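Local coordinates for cell wall surface anchor family protein (Streptococcus pneumoniae, PDB 4OQ1) that serves as an ancillary pilin of the pneumococcal pilus and probably anchors the fibre to the cell wall, at residues Ile154-Asp157 with Gln158-Arg162; Glu311-Tyr315 with Gly316-Leu320. The protein carries 3 engineered substitutions. One frame throughout, in Å; residues are numbered along the deposited sequence.

Interaction 1. Residues Ile154-Asp157 with Gln158-Arg162; sequences IKVD and QDHNR
Asp157 and Asn161 face each other across a tight turn with their carboxylate and amide planes 72° apart. OD2 of Asp157 nonetheless lies in the amide plane of Asn161, giving a 3.0 Å bond from ND2 that is nearly straight at the hydrogen (176°) and uses the syn lone pair of OD2. The other oxygen, OD1, takes two backbone donors from opposite faces of the carboxylate: the N of Asp159 at 2.9 Å, an Asx turn, and the N of Asn161 at 3.0 Å. Setting CG of Asp157 between its own N and carbonyl carbon (chi1 75°) is what places the carboxylate inside the loop. Residues 157-160 form a type I turn; its last residue, His160, has positive phi, and Asp157 N bonds back to Asn161 O, the pattern of a type I turn with a G1 bulge. On the strand side, CG2 of Val156 sits 3.8 Å from the His160 ring centroid, almost on the ring normal. Arg162, bent at chi2, lays its guanidinium across Ile154, whose CG2 lies over one face, 3.6 Å from Arg162 CZ; NH1 is salt-bridged to Glu207 and bonded to Asn205 O. Lys155 is covalently joined to Asn252, the intramolecular isopeptide arrangement of CnaB domains. Three donors converging on the buried Asp157 carboxylate would probably favour its ionised form and hold its rotation fixed.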
ATOM      1  N   ILE A 154       1.372  -6.025 -11.649  1.00 17.70           N
ATOM      2  CA  ILE A 154       0.769  -5.530 -12.880  1.00 22.45           C
ATOM      3  C   ILE A 154      -0.702  -5.968 -12.915  1.00 17.14           C
ATOM      4  O   ILE A 154      -0.999  -7.144 -12.901  1.00 15.29           O
ATOM      5  CB  ILE A 154       1.448  -6.037 -14.171  1.00 23.03           C
ATOM      6  CG1 ILE A 154       2.903  -5.579 -14.205  1.00 26.08           C
ATOM      7  CG2 ILE A 154       0.709  -5.392 -15.332  1.00 27.81           C
ATOM      8  CD1 ILE A 154       3.661  -6.018 -15.433  1.00 25.72           C
ATOM      9  N   LYS A 155      -1.577  -4.975 -12.942  1.00 16.04           N
ATOM     10  CA  LYS A 155      -3.007  -5.159 -12.974  1.00 18.57           C
ATOM     11  C   LYS A 155      -3.576  -4.874 -14.350  1.00 18.00           C
ATOM     12  O   LYS A 155      -3.472  -3.811 -14.864  1.00 18.83           O
ATOM     13  CB  LYS A 155      -3.675  -4.268 -11.939  1.00 19.66           C
ATOM     14  CG  LYS A 155      -5.128  -4.564 -11.678  1.00 23.13           C
ATOM     15  CD  LYS A 155      -5.424  -5.992 -11.286  1.00 28.69           C
ATOM     16  CE  LYS A 155      -6.903  -6.237 -11.021  1.00 31.39           C
ATOM     17  NZ  LYS A 155      -7.763  -6.589 -12.187  1.00 39.01           N
ATOM     18  N   VAL A 156      -4.216  -5.868 -14.900  1.00 15.27           N
ATOM     19  CA  VAL A 156      -4.812  -5.810 -16.216  1.00 17.32           C
ATOM     20  C   VAL A 156      -6.260  -6.321 -16.271  1.00 17.79           C
ATOM     21  O   VAL A 156      -6.765  -7.048 -15.351  1.00 16.66           O
ATOM     22  CB  VAL A 156      -3.984  -6.584 -17.261  1.00 17.11           C
ATOM     23  CG1 VAL A 156      -2.609  -5.960 -17.523  1.00 20.68           C
ATOM     24  CG2 VAL A 156      -3.867  -8.074 -16.955  1.00 18.12           C
ATOM     25  N   ASP A 157      -6.914  -6.024 -17.384  1.00 17.73           N
ATOM     26  CA  ASP A 157      -8.116  -6.730 -17.773  1.00 19.14           C
ATOM     27  C   ASP A 157      -7.783  -7.905 -18.647  1.00 19.50           C
ATOM     28  O   ASP A 157      -6.617  -8.229 -18.849  1.00 18.39           O
ATOM     29  CB  ASP A 157      -9.192  -5.774 -18.380  1.00 24.24           C
ATOM     30  CG  ASP A 157      -8.875  -5.321 -19.792  1.00 23.78           C
ATOM     31  OD1 ASP A 157      -7.886  -5.794 -20.337  1.00 22.35           O
ATOM     32  OD2 ASP A 157      -9.584  -4.435 -20.284  1.00 23.17           O
ATOM     33  N   GLN A 158      -8.777  -8.590 -19.163  1.00 20.08           N
ATOM     34  CA  GLN A 158      -8.569  -9.871 -19.902  1.00 21.80           C
ATOM     35  C   GLN A 158      -7.925  -9.575 -21.246  1.00 24.05           C
ATOM     36  O   GLN A 158      -7.338 -10.461 -21.814  1.00 26.94           O
ATOM     37  CB  GLN A 158      -9.918 -10.625 -20.148  1.00 23.52           C
ATOM     38  CG  GLN A 158     -10.946  -9.880 -21.009  1.00 26.15           C
ATOM     39  CD  GLN A 158     -11.874  -9.005 -20.199  1.00 29.81           C
ATOM     40  OE1 GLN A 158     -11.446  -8.309 -19.276  1.00 21.65           O
ATOM     41  NE2 GLN A 158     -13.196  -9.066 -20.512  1.00 30.62           N
ATOM     42  N   ASP A 159      -7.971  -8.322 -21.703  1.00 20.29           N
ATOM     43  CA  ASP A 159      -7.236  -7.988 -22.948  1.00 24.65           C
ATOM     44  C   ASP A 159      -5.861  -7.333 -22.685  1.00 25.41           C
ATOM     45  O   ASP A 159      -5.265  -6.720 -23.577  1.00 24.12           O
ATOM     46  CB  ASP A 159      -8.095  -7.062 -23.788  1.00 25.35           C
ATOM     47  CG  ASP A 159      -9.415  -7.721 -24.217  1.00 27.93           C
ATOM     48  OD1 ASP A 159      -9.553  -8.974 -24.286  1.00 25.49           O
ATOM     49  OD2 ASP A 159     -10.376  -7.000 -24.453  1.00 29.08           O
ATOM     50  N   HIS A 160      -5.458  -7.322 -21.407  1.00 25.60           N
ATOM     51  CA  HIS A 160      -4.229  -6.767 -20.947  1.00 23.93           C
ATOM     52  C   HIS A 160      -4.103  -5.278 -21.122  1.00 23.57           C
ATOM     53  O   HIS A 160      -2.992  -4.756 -21.192  1.00 27.99           O
ATOM     54  CB  HIS A 160      -2.998  -7.541 -21.442  1.00 24.49           C
ATOM     55  CG  HIS A 160      -2.744  -8.812 -20.662  1.00 26.25           C
ATOM     56  ND1 HIS A 160      -3.692  -9.803 -20.513  1.00 27.33           N
ATOM     57  CD2 HIS A 160      -1.675  -9.209 -19.950  1.00 22.41           C
ATOM     58  CE1 HIS A 160      -3.207 -10.776 -19.762  1.00 24.78           C
ATOM     59  NE2 HIS A 160      -1.970 -10.450 -19.436  1.00 25.79           N
ATOM     60  N   ASN A 161      -5.219  -4.567 -21.093  1.00 20.91           N
ATOM     61  CA  ASN A 161      -5.160  -3.126 -20.843  1.00 21.06           C
ATOM     62  C   ASN A 161      -4.782  -3.004 -19.431  1.00 21.76           C
ATOM     63  O   ASN A 161      -5.187  -3.861 -18.602  1.00 20.15           O
ATOM     64  CB  ASN A 161      -6.493  -2.438 -21.111  1.00 23.56           C
ATOM     65  CG  ASN A 161      -6.985  -2.674 -22.523  1.00 30.05           C
ATOM     66  OD1 ASN A 161      -6.319  -2.262 -23.464  1.00 32.46           O
ATOM     67  ND2 ASN A 161      -8.115  -3.384 -22.686  1.00 26.65           N
ATOM     68  N   ARG A 162      -4.003  -1.975 -19.119  1.00 20.58           N
ATOM     69  CA  ARG A 162      -3.521  -1.751 -17.748  1.00 23.36           C
ATOM     70  C   ARG A 162      -4.653  -1.024 -16.936  1.00 21.18           C
ATOM     71  O   ARG A 162      -5.299  -0.035 -17.463  1.00 22.14           O
ATOM     72  CB  ARG A 162      -2.230  -0.895 -17.852  1.00 24.50           C
ATOM     73  CG  ARG A 162      -1.043  -1.517 -18.621  1.00 25.85           C
ATOM     74  CD  ARG A 162      -0.653  -2.773 -17.915  1.00 23.16           C
ATOM     75  NE  ARG A 162       0.544  -3.445 -18.391  1.00 26.07           N
ATOM     76  CZ  ARG A 162       1.793  -3.237 -17.995  1.00 28.46           C
ATOM     77  NH1 ARG A 162       2.090  -2.261 -17.184  1.00 27.97           N
ATOM     78  NH2 ARG A 162       2.769  -4.015 -18.497  1.00 31.67           N
TER

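Interaction 2. Residues Glu311-Tyr315 with Gly316-Leu320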
ATOM      1  N   GLU A 311     -30.658   0.831 -15.567  1.00 27.90           N
ATOM      2  CA  GLU A 311     -29.895   0.875 -16.789  1.00 29.52           C
ATOM      3  C   GLU A 311     -28.375   0.901 -16.512  1.00 27.52           C
ATOM      4  O   GLU A 311     -27.911   1.424 -15.488  1.00 27.89           O
ATOM      5  CB  GLU A 311     -30.339   2.105 -17.601  1.00 35.85           C
ATOM      6  CG  GLU A 311     -29.478   2.342 -18.850  1.00 44.17           C
ATOM      7  CD  GLU A 311     -30.026   3.420 -19.794  1.00 53.66           C
ATOM      8  OE1 GLU A 311     -30.970   4.147 -19.389  1.00 58.78           O
ATOM      9  OE2 GLU A 311     -29.507   3.537 -20.946  1.00 62.12           O
ATOM     10  N   GLY A 312     -27.618   0.391 -17.467  1.00 30.12           N
ATOM     11  CA  GLY A 312     -26.161   0.292 -17.325  1.00 36.41           C
ATOM     12  C   GLY A 312     -25.963  -0.811 -16.305  1.00 38.87           C
ATOM     13  O   GLY A 312     -26.700  -1.769 -16.258  1.00 43.60           O
ATOM     14  N   LEU A 313     -25.027  -0.751 -15.434  1.00 45.81           N
ATOM     15  CA  LEU A 313     -25.105  -1.896 -14.504  1.00 46.13           C
ATOM     16  C   LEU A 313     -24.573  -3.270 -15.058  1.00 35.60           C
ATOM     17  O   LEU A 313     -25.053  -3.919 -16.001  1.00 26.74           O
ATOM     18  CB  LEU A 313     -26.536  -1.958 -13.941  1.00 47.40           C
ATOM     19  CG  LEU A 313     -26.885  -2.954 -12.885  1.00 49.18           C
ATOM     20  CD1 LEU A 313     -28.045  -2.459 -12.025  1.00 47.13           C
ATOM     21  CD2 LEU A 313     -27.233  -4.185 -13.645  1.00 49.67           C
ATOM     22  N   GLU A 314     -23.518  -3.703 -14.422  1.00 30.18           N
ATOM     23  CA  GLU A 314     -22.763  -4.808 -14.889  1.00 28.00           C
ATOM     24  C   GLU A 314     -23.552  -6.071 -14.823  1.00 25.16           C
ATOM     25  O   GLU A 314     -24.422  -6.229 -13.966  1.00 22.24           O
ATOM     26  CB  GLU A 314     -21.510  -4.892 -14.027  1.00 30.13           C
ATOM     27  CG  GLU A 314     -20.447  -3.870 -14.464  1.00 34.58           C
ATOM     28  CD  GLU A 314     -20.724  -2.366 -14.232  1.00 38.77           C
ATOM     29  OE1 GLU A 314     -21.606  -2.003 -13.422  1.00 48.82           O
ATOM     30  OE2 GLU A 314     -20.040  -1.513 -14.885  1.00 32.04           O
ATOM     31  N   TYR A 315     -23.306  -6.928 -15.774  1.00 21.69           N
ATOM     32  CA  TYR A 315     -23.736  -8.272 -15.700  1.00 23.57           C
ATOM     33  C   TYR A 315     -23.591  -8.866 -14.306  1.00 27.05           C
ATOM     34  O   TYR A 315     -22.519  -8.832 -13.709  1.00 23.48           O
ATOM     35  CB  TYR A 315     -22.978  -9.140 -16.671  1.00 27.94           C
ATOM     36  CG  TYR A 315     -23.457  -8.986 -18.158  1.00 32.66           C
ATOM     37  CD1 TYR A 315     -24.316  -7.973 -18.569  1.00 32.64           C
ATOM     38  CD2 TYR A 315     -23.044  -9.900 -19.116  1.00 36.99           C
ATOM     39  CE1 TYR A 315     -24.721  -7.880 -19.917  1.00 34.49           C
ATOM     40  CE2 TYR A 315     -23.436  -9.812 -20.433  1.00 36.22           C
ATOM     41  CZ  TYR A 315     -24.267  -8.815 -20.832  1.00 36.93           C
ATOM     42  OH  TYR A 315     -24.609  -8.778 -22.163  1.00 35.89           O
ATOM     43  N   GLY A 316     -24.640  -9.552 -13.871  1.00 27.94           N
ATOM     44  CA  GLY A 316     -24.649 -10.161 -12.546  1.00 27.30           C
ATOM     45  C   GLY A 316     -26.054 -10.286 -12.027  1.00 26.78           C
ATOM     46  O   GLY A 316     -26.981 -10.010 -12.761  1.00 25.67           O
ATOM     47  N   THR A 317     -26.190 -10.681 -10.771  1.00 22.49           N
ATOM     48  CA  THR A 317     -27.477 -10.899 -10.119  1.00 23.27           C
ATOM     49  C   THR A 317     -27.747  -9.785  -9.105  1.00 21.96           C
ATOM     50  O   THR A 317     -26.827  -9.380  -8.350  1.00 21.15           O
ATOM     51  CB  THR A 317     -27.448 -12.251  -9.455  1.00 27.39           C
ATOM     52  OG1 THR A 317     -27.383 -13.222 -10.499  1.00 27.23           O
ATOM     53  CG2 THR A 317     -28.692 -12.483  -8.551  1.00 28.66           C
ATOM     54  N   TYR A 318     -28.968  -9.230  -9.147  1.00 18.75           N
ATOM     55  CA  TYR A 318     -29.345  -8.181  -8.330  1.00 19.22           C
ATOM     56  C   TYR A 318     -30.723  -8.444  -7.678  1.00 18.90           C
ATOM     57  O   TYR A 318     -31.381  -9.438  -7.985  1.00 21.65           O
ATOM     58  CB  TYR A 318     -29.439  -6.915  -9.125  1.00 21.55           C
ATOM     59  CG  TYR A 318     -28.167  -6.492  -9.788  1.00 20.73           C
ATOM     60  CD1 TYR A 318     -27.293  -5.673  -9.157  1.00 24.47           C
ATOM     61  CD2 TYR A 318     -27.839  -6.964 -11.014  1.00 23.23           C
ATOM     62  CE1 TYR A 318     -26.107  -5.320  -9.719  1.00 24.81           C
ATOM     63  CE2 TYR A 318     -26.668  -6.575 -11.648  1.00 23.28           C
ATOM     64  CZ  TYR A 318     -25.809  -5.748 -10.988  1.00 24.99           C
ATOM     65  OH  TYR A 318     -24.684  -5.278 -11.535  1.00 22.61           O
ATOM     66  N   TYR A 319     -31.143  -7.524  -6.841  1.00 18.97           N
ATOM     67  CA  TYR A 319     -32.370  -7.616  -6.024  1.00 18.20           C
ATOM     68  C   TYR A 319     -33.063  -6.258  -5.858  1.00 16.45           C
ATOM     69  O   TYR A 319     -32.417  -5.246  -5.516  1.00 16.74           O
ATOM     70  CB  TYR A 319     -32.131  -8.237  -4.659  1.00 19.84           C
ATOM     71  CG  TYR A 319     -31.365  -9.530  -4.644  1.00 21.65           C
ATOM     72  CD1 TYR A 319     -31.988 -10.735  -4.637  1.00 20.77           C
ATOM     73  CD2 TYR A 319     -29.956  -9.501  -4.672  1.00 25.84           C
ATOM     74  CE1 TYR A 319     -31.248 -11.894  -4.684  1.00 25.47           C
ATOM     75  CE2 TYR A 319     -29.228 -10.643  -4.746  1.00 25.35           C
ATOM     76  CZ  TYR A 319     -29.871 -11.819  -4.706  1.00 24.44           C
ATOM     77  OH  TYR A 319     -29.107 -12.916  -4.768  1.00 25.15           O
ATOM     78  N   LEU A 320     -34.400  -6.263  -6.028  1.00 13.83           N
ATOM     79  CA  LEU A 320     -35.226  -5.132  -5.744  1.00 13.49           C
ATOM     80  C   LEU A 320     -35.674  -5.337  -4.292  1.00 15.53           C
ATOM     81  O   LEU A 320     -36.500  -6.242  -4.044  1.00 18.57           O
ATOM     82  CB  LEU A 320     -36.489  -5.047  -6.615  1.00 13.36           C
ATOM     83  CG  LEU A 320     -36.208  -4.872  -8.148  1.00 15.23           C
ATOM     84  CD1 LEU A 320     -37.519  -4.759  -8.909  1.00 16.50           C
ATOM     85  CD2 LEU A 320     -35.448  -3.606  -8.369  1.00 17.73           C
TER
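Leu313 and Glu314 meet the ring of Tyr318 in a tyrosine corner, the motif in which a tyrosine near a strand end bonds through its hydroxyl to the backbone a few residues earlier, here four; it is common in Greek-key beta proteins, and this one opens strand 316-322 of a CnaB domain. The approach to it comes through Gly312, whose N bonds to Asn259 OD1. Leu313 comes next, with CG anti to the backbone N (chi1 -175°), which sends the isobutyl group towards the tyrosine. Its CD1 stands over one face of that ring, 4.2 Å from the centroid and near the normal, a CH-pi contact, while Val291 of strand 287-293 also touches Tyr318. Glu314 contributes its backbone rather than its carboxylate: the carbonyl O lies at the ring edge, in the ring plane, where the hydroxyl can meet it. Tyr315 takes no such part; its CB points away from the strand, and its side chain packs on Pro256 and Ile340. Gly316 then starts the strand at phi 153°, where a CB would be jammed against the carbonyl O of Tyr315, so the bend into the strand depends on the missing side chain. Thr317 intervenes before Tyr318, whose ring reaches back along the loop. The hydroxyl OH of Tyr318 donates to Glu314 O over 2.6 Å, arriving 21° out of the carbonyl plane.

From the N terminus, the chain reaches interaction 1 first: residues 154-162 close the turn that leaves strand 150-157 and leads towards strand 167-174. Strand 150-157 runs parallel to strand 246-254, and the last part of that strand leads towards the following domain. Interaction 2 closes a second short loop, between strands 307-310 and 316-322, with strand 316-322 pairing with 277-284 and 336-340. The two loops follow in series, neither nested nor crossed, in separate prealbumin-like domains. Their centres lie 24 Å apart and their nearest atoms about 10 Å, with no direct touch, so the two contacts are separate in space, one in each domain.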